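PadR family transcriptional regulator (Listeria monocytogenes, PDB 6ABQ) probably binds DNA through a winged helix-turn-helix domain and regulates transcription as a dimer, apparently in response to a ligand. Local coordinates at residues G20-L23 with E24-R28; D100-Q103 with G104-Q108. All blocks are in the same frame, centred on the assembly; numbering follows the deposited sequence.

Contact 1 (G20-L23 with E24-R28); sequences GMIL and ERISR
Four successive i to i+4 hydrogen bonds tie Gly-20 through Leu-23 to Glu-24 through Ser-27 along helix 17-27; the bond from Ile-26 N to Ile-22 O is 2.8 Å long. On the buried side of this part of the helix, Ile-22 and Ile-26 meet methyl to methyl, CG2 of Ile-22 lying 3.7 Å from CD1 of Ile-26. Ile-26 gets there by holding CG1 beside its own backbone N (chi1 -60°), which lays CG1 3.2 Å from Ile-22 O and sends CD1 back over the preceding turn. Helix 50-62 packs on both isoleucines, and strand 78-84 covers Ile-26 and Leu-23. Glu-24, Ser-27 and Arg-28 carry the local polar contacts, and the first two lie with Met-21 against helix 86-110. The Ser-27 hydroxyl reaches the carbonyl three residues back, donating from OG to Glu-24 O at 2.6 Å. The Glu-24 chain bends at chi2 (72°), putting OE2 2.9 Å from Arg-28 NH2 in a salt bridge, while CG of Glu-24 sits over one guanidinium face toward its rim; Arg-28 NH1 also hydrogen-bonds Ala-114 O of the second subunit. OE1 of Glu-24 is bound by Trp-96 NE1. Apolar toward helix 50-62 and strand 78-84 but mixed toward helix 33-42, where an Arg-25/Glu-35 salt bridge accompanies Ile-22 on Ile-36, this is the first helix of the winged helix-turn-helix domain of PadR regulators.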
ATOM      1  N   GLY B  20       0.733  -8.868   4.492  1.00 21.54           N
ATOM      2  CA  GLY B  20       1.394  -8.829   5.792  1.00 22.06           C
ATOM      3  C   GLY B  20       0.421  -8.965   6.945  1.00 19.73           C
ATOM      4  O   GLY B  20       0.696  -9.683   7.913  1.00 19.08           O
ATOM      5  N   MET B  21      -0.715  -8.275   6.827  1.00 19.02           N
ATOM      6  CA  MET B  21      -1.801  -8.333   7.812  1.00 17.37           C
ATOM      7  C   MET B  21      -2.352  -9.743   7.963  1.00 14.69           C
ATOM      8  O   MET B  21      -2.537 -10.222   9.087  1.00 14.20           O
ATOM      9  CB  MET B  21      -2.931  -7.351   7.459  1.00 17.61           C
ATOM     10  CG  MET B  21      -2.577  -5.870   7.539  1.00 20.74           C
ATOM     11  SD  MET B  21      -2.035  -5.353   9.176  1.00 22.89           S
ATOM     12  CE  MET B  21      -0.270  -5.633   9.077  1.00 24.97           C
ATOM     13  N   ILE B  22      -2.583 -10.397   6.825  1.00 13.63           N
ATOM     14  CA  ILE B  22      -3.140 -11.747   6.781  1.00 11.70           C
ATOM     15  C   ILE B  22      -2.166 -12.753   7.408  1.00 11.65           C
ATOM     16  O   ILE B  22      -2.569 -13.531   8.272  1.00 10.82           O
ATOM     17  CB  ILE B  22      -3.594 -12.130   5.346  1.00 11.47           C
ATOM     18  CG1 ILE B  22      -4.746 -11.203   4.916  1.00 11.76           C
ATOM     19  CG2 ILE B  22      -4.035 -13.592   5.288  1.00 10.24           C
ATOM     20  CD1 ILE B  22      -5.143 -11.260   3.456  1.00 12.58           C
ATOM     21  N   LEU B  23      -0.894 -12.698   7.003  1.00 13.11           N
ATOM     22  CA  LEU B  23       0.166 -13.495   7.622  1.00 13.81           C
ATOM     23  C   LEU B  23       0.233 -13.281   9.145  1.00 14.35           C
ATOM     24  O   LEU B  23       0.340 -14.255   9.899  1.00 14.10           O
ATOM     25  CB  LEU B  23       1.538 -13.222   6.965  1.00 16.23           C
ATOM     26  CG  LEU B  23       1.825 -13.702   5.529  1.00 16.81           C
ATOM     27  CD1 LEU B  23       3.122 -13.098   5.008  1.00 20.12           C
ATOM     28  CD2 LEU B  23       1.870 -15.216   5.405  1.00 15.92           C
ATOM     29  N   GLU B  24       0.140 -12.020   9.579  1.00 15.55           N
ATOM     30  CA  GLU B  24       0.103 -11.668  11.009  1.00 16.79           C
ATOM     31  C   GLU B  24      -1.073 -12.308  11.746  1.00 15.22           C
ATOM     32  O   GLU B  24      -0.887 -12.856  12.827  1.00 16.14           O
ATOM     33  CB  GLU B  24       0.119 -10.143  11.210  1.00 18.87           C
ATOM     34  CG  GLU B  24       0.039  -9.677  12.665  1.00 20.91           C
ATOM     35  CD  GLU B  24       1.311  -9.921  13.476  1.00 23.69           C
ATOM     36  OE1 GLU B  24       2.428  -9.911  12.921  1.00 25.11           O
ATOM     37  OE2 GLU B  24       1.190 -10.116  14.697  1.00 25.06           O
ATOM     38  N   ARG B  25      -2.266 -12.241  11.153  1.00 13.48           N
ATOM     39  CA  ARG B  25      -3.461 -12.876  11.706  1.00 12.52           C
ATOM     40  C   ARG B  25      -3.318 -14.408  11.764  1.00 11.77           C
ATOM     41  O   ARG B  25      -3.678 -15.022  12.775  1.00 12.46           O
ATOM     42  CB  ARG B  25      -4.717 -12.457  10.920  1.00 11.44           C
ATOM     43  CG  ARG B  25      -6.015 -13.178  11.298  1.00 10.97           C
ATOM     44  CD  ARG B  25      -6.426 -12.929  12.749  1.00 12.66           C
ATOM     45  NE  ARG B  25      -7.511 -13.808  13.173  1.00 12.95           N
ATOM     46  CZ  ARG B  25      -7.357 -15.047  13.643  1.00 13.26           C
ATOM     47  NH1 ARG B  25      -6.153 -15.591  13.773  1.00 13.17           N
ATOM     48  NH2 ARG B  25      -8.426 -15.749  13.995  1.00 14.20           N
ATOM     49  N   ILE B  26      -2.785 -15.004  10.695  1.00 10.94           N
ATOM     50  CA  ILE B  26      -2.550 -16.462  10.640  1.00 10.70           C
ATOM     51  C   ILE B  26      -1.520 -16.916  11.697  1.00 12.30           C
ATOM     52  O   ILE B  26      -1.697 -17.970  12.325  1.00 12.79           O
ATOM     53  CB  ILE B  26      -2.194 -16.946   9.204  1.00 10.12           C
ATOM     54  CG1 ILE B  26      -3.336 -16.623   8.222  1.00  9.16           C
ATOM     55  CG2 ILE B  26      -1.929 -18.447   9.174  1.00 10.39           C
ATOM     56  CD1 ILE B  26      -3.016 -16.859   6.750  1.00  9.35           C
ATOM     57  N   SER B  27      -0.484 -16.099  11.910  1.00 13.68           N
ATOM     58  CA  SER B  27       0.570 -16.363  12.900  1.00 15.95           C
ATOM     59  C   SER B  27       0.039 -16.528  14.327  1.00 17.23           C
ATOM     60  O   SER B  27       0.663 -17.188  15.161  1.00 19.19           O
ATOM     61  CB  SER B  27       1.606 -15.233  12.898  1.00 17.95           C
ATOM     62  OG  SER B  27       1.194 -14.149  13.717  1.00 19.11           O
ATOM     63  N   ARG B  28      -1.100 -15.899  14.597  1.00 16.65           N
ATOM     64  CA  ARG B  28      -1.681 -15.890  15.934  1.00 18.53           C
ATOM     65  C   ARG B  28      -2.472 -17.163  16.263  1.00 18.40           C
ATOM     66  O   ARG B  28      -2.681 -17.481  17.431  1.00 20.80           O
ATOM     67  CB  ARG B  28      -2.504 -14.610  16.126  1.00 18.79           C
ATOM     68  CG  ARG B  28      -1.601 -13.383  16.175  1.00 20.41           C
ATOM     69  CD  ARG B  28      -2.352 -12.062  16.142  1.00 20.77           C
ATOM     70  NE  ARG B  28      -1.415 -10.942  16.280  1.00 23.18           N
ATOM     71  CZ  ARG B  28      -1.741  -9.650  16.195  1.00 24.31           C
ATOM     72  NH1 ARG B  28      -2.999  -9.281  15.980  1.00 23.12           N
ATOM     73  NH2 ARG B  28      -0.798  -8.723  16.331  1.00 27.16           N
TER

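Contact 2 (D100-Q103 with G104-Q108); sequences DFIQ and GKIMQ
Phe-101 carries CG opposite its backbone N (chi1 -176°), and Lys-105, with chi1 and chi2 both near -60°, bends its chain back one helical turn, so the lysine methylenes come to lie over one face of the phenyl ring. CG of Lys-105 sits 3.9 Å from CE2 of Phe-101, and further along CE comes within 3.6 Å of CZ. The aliphatic chain thus crosses the outer part of the ring obliquely; it runs on past the ring, and NZ is hydrogen-bonded to Leu-43 O of the second subunit. In the backbone of the same pair, Lys-105 N donates to Phe-101 O at 3.2 Å. A second pair lines a different side of the helix: CG2 of Ile-102 touches CD1 of Ile-106 at 3.6 Å, and Ile-106 CG1 rests 3.2 Å from Ile-102 O. All this lies toward the end of helix 86-110, the long C-terminal helix through which PadR-family proteins typically dimerise. Accordingly, Ile-102 packs on Leu-13 of the second subunit and Ile-106 on its Trp-96. At the start of 100-103, Asp-100 OD2 forms a salt bridge with Lys-110 of the second subunit. Gly-104 N reaches Asp-100 O over 3.3 Å, longer than the 3.0 Å between Met-107 N and Gln-103 O.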
ATOM      1  N   ASP B 100       8.409  -1.129   8.166  1.00 25.83           N
ATOM      2  CA  ASP B 100       9.054  -0.111   9.008  1.00 28.10           C
ATOM      3  C   ASP B 100       9.937   0.847   8.208  1.00 28.33           C
ATOM      4  O   ASP B 100       9.883   2.061   8.429  1.00 29.57           O
ATOM      5  CB  ASP B 100       9.875  -0.744  10.134  1.00 30.69           C
ATOM      6  CG  ASP B 100       9.045  -1.061  11.364  1.00 32.80           C
ATOM      7  OD1 ASP B 100       8.149  -0.263  11.741  1.00 34.30           O
ATOM      8  OD2 ASP B 100       9.310  -2.114  11.978  1.00 34.09           O
ATOM      9  N   PHE B 101      10.739   0.293   7.293  1.00 28.13           N
ATOM     10  CA  PHE B 101      11.570   1.080   6.369  1.00 29.36           C
ATOM     11  C   PHE B 101      10.701   2.051   5.567  1.00 28.23           C
ATOM     12  O   PHE B 101      10.992   3.249   5.515  1.00 29.29           O
ATOM     13  CB  PHE B 101      12.381   0.165   5.431  1.00 30.96           C
ATOM     14  CG  PHE B 101      13.340   0.905   4.521  1.00 33.91           C
ATOM     15  CD1 PHE B 101      14.639   1.204   4.945  1.00 37.89           C
ATOM     16  CD2 PHE B 101      12.946   1.308   3.236  1.00 34.03           C
ATOM     17  CE1 PHE B 101      15.522   1.893   4.112  1.00 41.58           C
ATOM     18  CE2 PHE B 101      13.823   1.997   2.402  1.00 37.68           C
ATOM     19  CZ  PHE B 101      15.116   2.285   2.838  1.00 41.29           C
ATOM     20  N   ILE B 102       9.625   1.526   4.979  1.00 27.04           N
ATOM     21  CA  ILE B 102       8.740   2.285   4.097  1.00 27.63           C
ATOM     22  C   ILE B 102       7.998   3.413   4.823  1.00 28.28           C
ATOM     23  O   ILE B 102       7.895   4.521   4.279  1.00 29.65           O
ATOM     24  CB  ILE B 102       7.831   1.335   3.273  1.00 28.03           C
ATOM     25  CG1 ILE B 102       8.535   0.983   1.960  1.00 30.20           C
ATOM     26  CG2 ILE B 102       6.467   1.941   2.956  1.00 29.77           C
ATOM     27  CD1 ILE B 102       8.361  -0.456   1.523  1.00 31.04           C
ATOM     28  N   GLN B 103       7.530   3.132   6.042  1.00 28.35           N
ATOM     29  CA  GLN B 103       6.854   4.108   6.910  0.50 30.80           C
ATOM     30  C   GLN B 103       7.741   5.330   7.179  1.00 32.09           C
ATOM     31  O   GLN B 103       7.292   6.474   7.085  1.00 34.26           O
ATOM     32  CB  GLN B 103       6.453   3.438   8.236  0.50 32.01           C
ATOM     33  CG  GLN B 103       5.675   4.314   9.212  0.50 36.56           C
ATOM     34  CD  GLN B 103       5.638   3.734  10.615  0.50 39.21           C
ATOM     35  OE1 GLN B 103       4.783   4.093  11.424  0.50 44.28           O
ATOM     36  NE2 GLN B 103       6.566   2.830  10.909  0.50 37.16           N
ATOM     37  N   GLY B 104       9.002   5.057   7.527  1.00 31.75           N
ATOM     38  CA  GLY B 104       9.980   6.089   7.862  1.00 34.03           C
ATOM     39  C   GLY B 104      10.268   7.008   6.692  1.00 33.85           C
ATOM     40  O   GLY B 104      10.369   8.224   6.864  1.00 35.93           O
ATOM     41  N   LYS B 105      10.387   6.418   5.502  1.00 32.35           N
ATOM     42  CA  LYS B 105      10.646   7.168   4.275  1.00 33.28           C
ATOM     43  C   LYS B 105       9.449   8.006   3.837  1.00 34.26           C
ATOM     44  O   LYS B 105       9.637   9.128   3.377  1.00 35.96           O
ATOM     45  CB  LYS B 105      11.137   6.256   3.143  1.00 33.40           C
ATOM     46  CG  LYS B 105      12.429   5.500   3.437  1.00 34.45           C
ATOM     47  CD  LYS B 105      13.616   6.424   3.686  1.00 37.24           C
ATOM     48  CE  LYS B 105      14.839   5.645   4.143  1.00 40.09           C
ATOM     49  NZ  LYS B 105      16.060   6.502   4.141  1.00 44.54           N
ATOM     50  N   ILE B 106       8.235   7.467   4.000  1.00 38.28           N
ATOM     51  CA  ILE B 106       6.985   8.216   3.747  1.00 37.84           C
ATOM     52  C   ILE B 106       6.814   9.395   4.730  1.00 38.11           C
ATOM     53  O   ILE B 106       6.271  10.441   4.355  1.00 37.97           O
ATOM     54  CB  ILE B 106       5.730   7.298   3.718  1.00 39.66           C
ATOM     55  CG1 ILE B 106       5.853   6.249   2.604  1.00 40.91           C
ATOM     56  CG2 ILE B 106       4.459   8.104   3.478  1.00 40.76           C
ATOM     57  CD1 ILE B 106       4.798   5.159   2.625  1.00 44.75           C
ATOM     58  N   MET B 107       7.292   9.231   5.966  1.00 39.72           N
ATOM     59  CA  MET B 107       7.321  10.337   6.940  1.00 41.49           C
ATOM     60  C   MET B 107       8.319  11.441   6.550  1.00 42.15           C
ATOM     61  O   MET B 107       8.111  12.612   6.880  1.00 43.62           O
ATOM     62  CB  MET B 107       7.576   9.832   8.370  1.00 44.81           C
ATOM     63  CG  MET B 107       6.406   9.094   9.019  1.00 46.15           C
ATOM     64  SD  MET B 107       4.826   9.987   9.120  1.00 46.54           S
ATOM     65  CE  MET B 107       5.184  11.291  10.306  1.00 49.69           C
ATOM     66  N   GLN B 108       9.390  11.057   5.849  1.00 42.27           N
ATOM     67  CA  GLN B 108      10.340  12.011   5.255  1.00 44.08           C
ATOM     68  C   GLN B 108       9.716  12.777   4.082  1.00 42.48           C
ATOM     69  O   GLN B 108       9.994  13.967   3.898  1.00 44.82           O
ATOM     70  CB  GLN B 108      11.619  11.304   4.787  1.00 45.71           C
ATOM     71  CG  GLN B 108      12.639  11.001   5.876  1.00 50.59           C
ATOM     72  CD  GLN B 108      13.940  10.428   5.325  1.00 53.70           C
ATOM     73  OE1 GLN B 108      14.339   9.319   5.681  1.00 55.28           O
ATOM     74  NE2 GLN B 108      14.602  11.179   4.450  1.00 55.59           N
TER

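Both contacts lie within one helix and share the same i to i+4 bonds, and each has an isoleucine pair four residues apart, but those pairs face different company. In contact 1 they are covered by helices and a strand of their own chain, close to its centre; in contact 2, about 20 Å from that centre, they are covered by the second subunit. Contact 1 has charged pairs inside the chain, Glu-24/Arg-28 and Arg-25/Glu-35, with Arg-28 also reaching the second subunit, while in contact 2 Asp-100 and Lys-105 find their partners there. The two, with centres 22 Å apart, do not touch, yet Met-21 of contact 1 packs on Ile-106 of the second subunit.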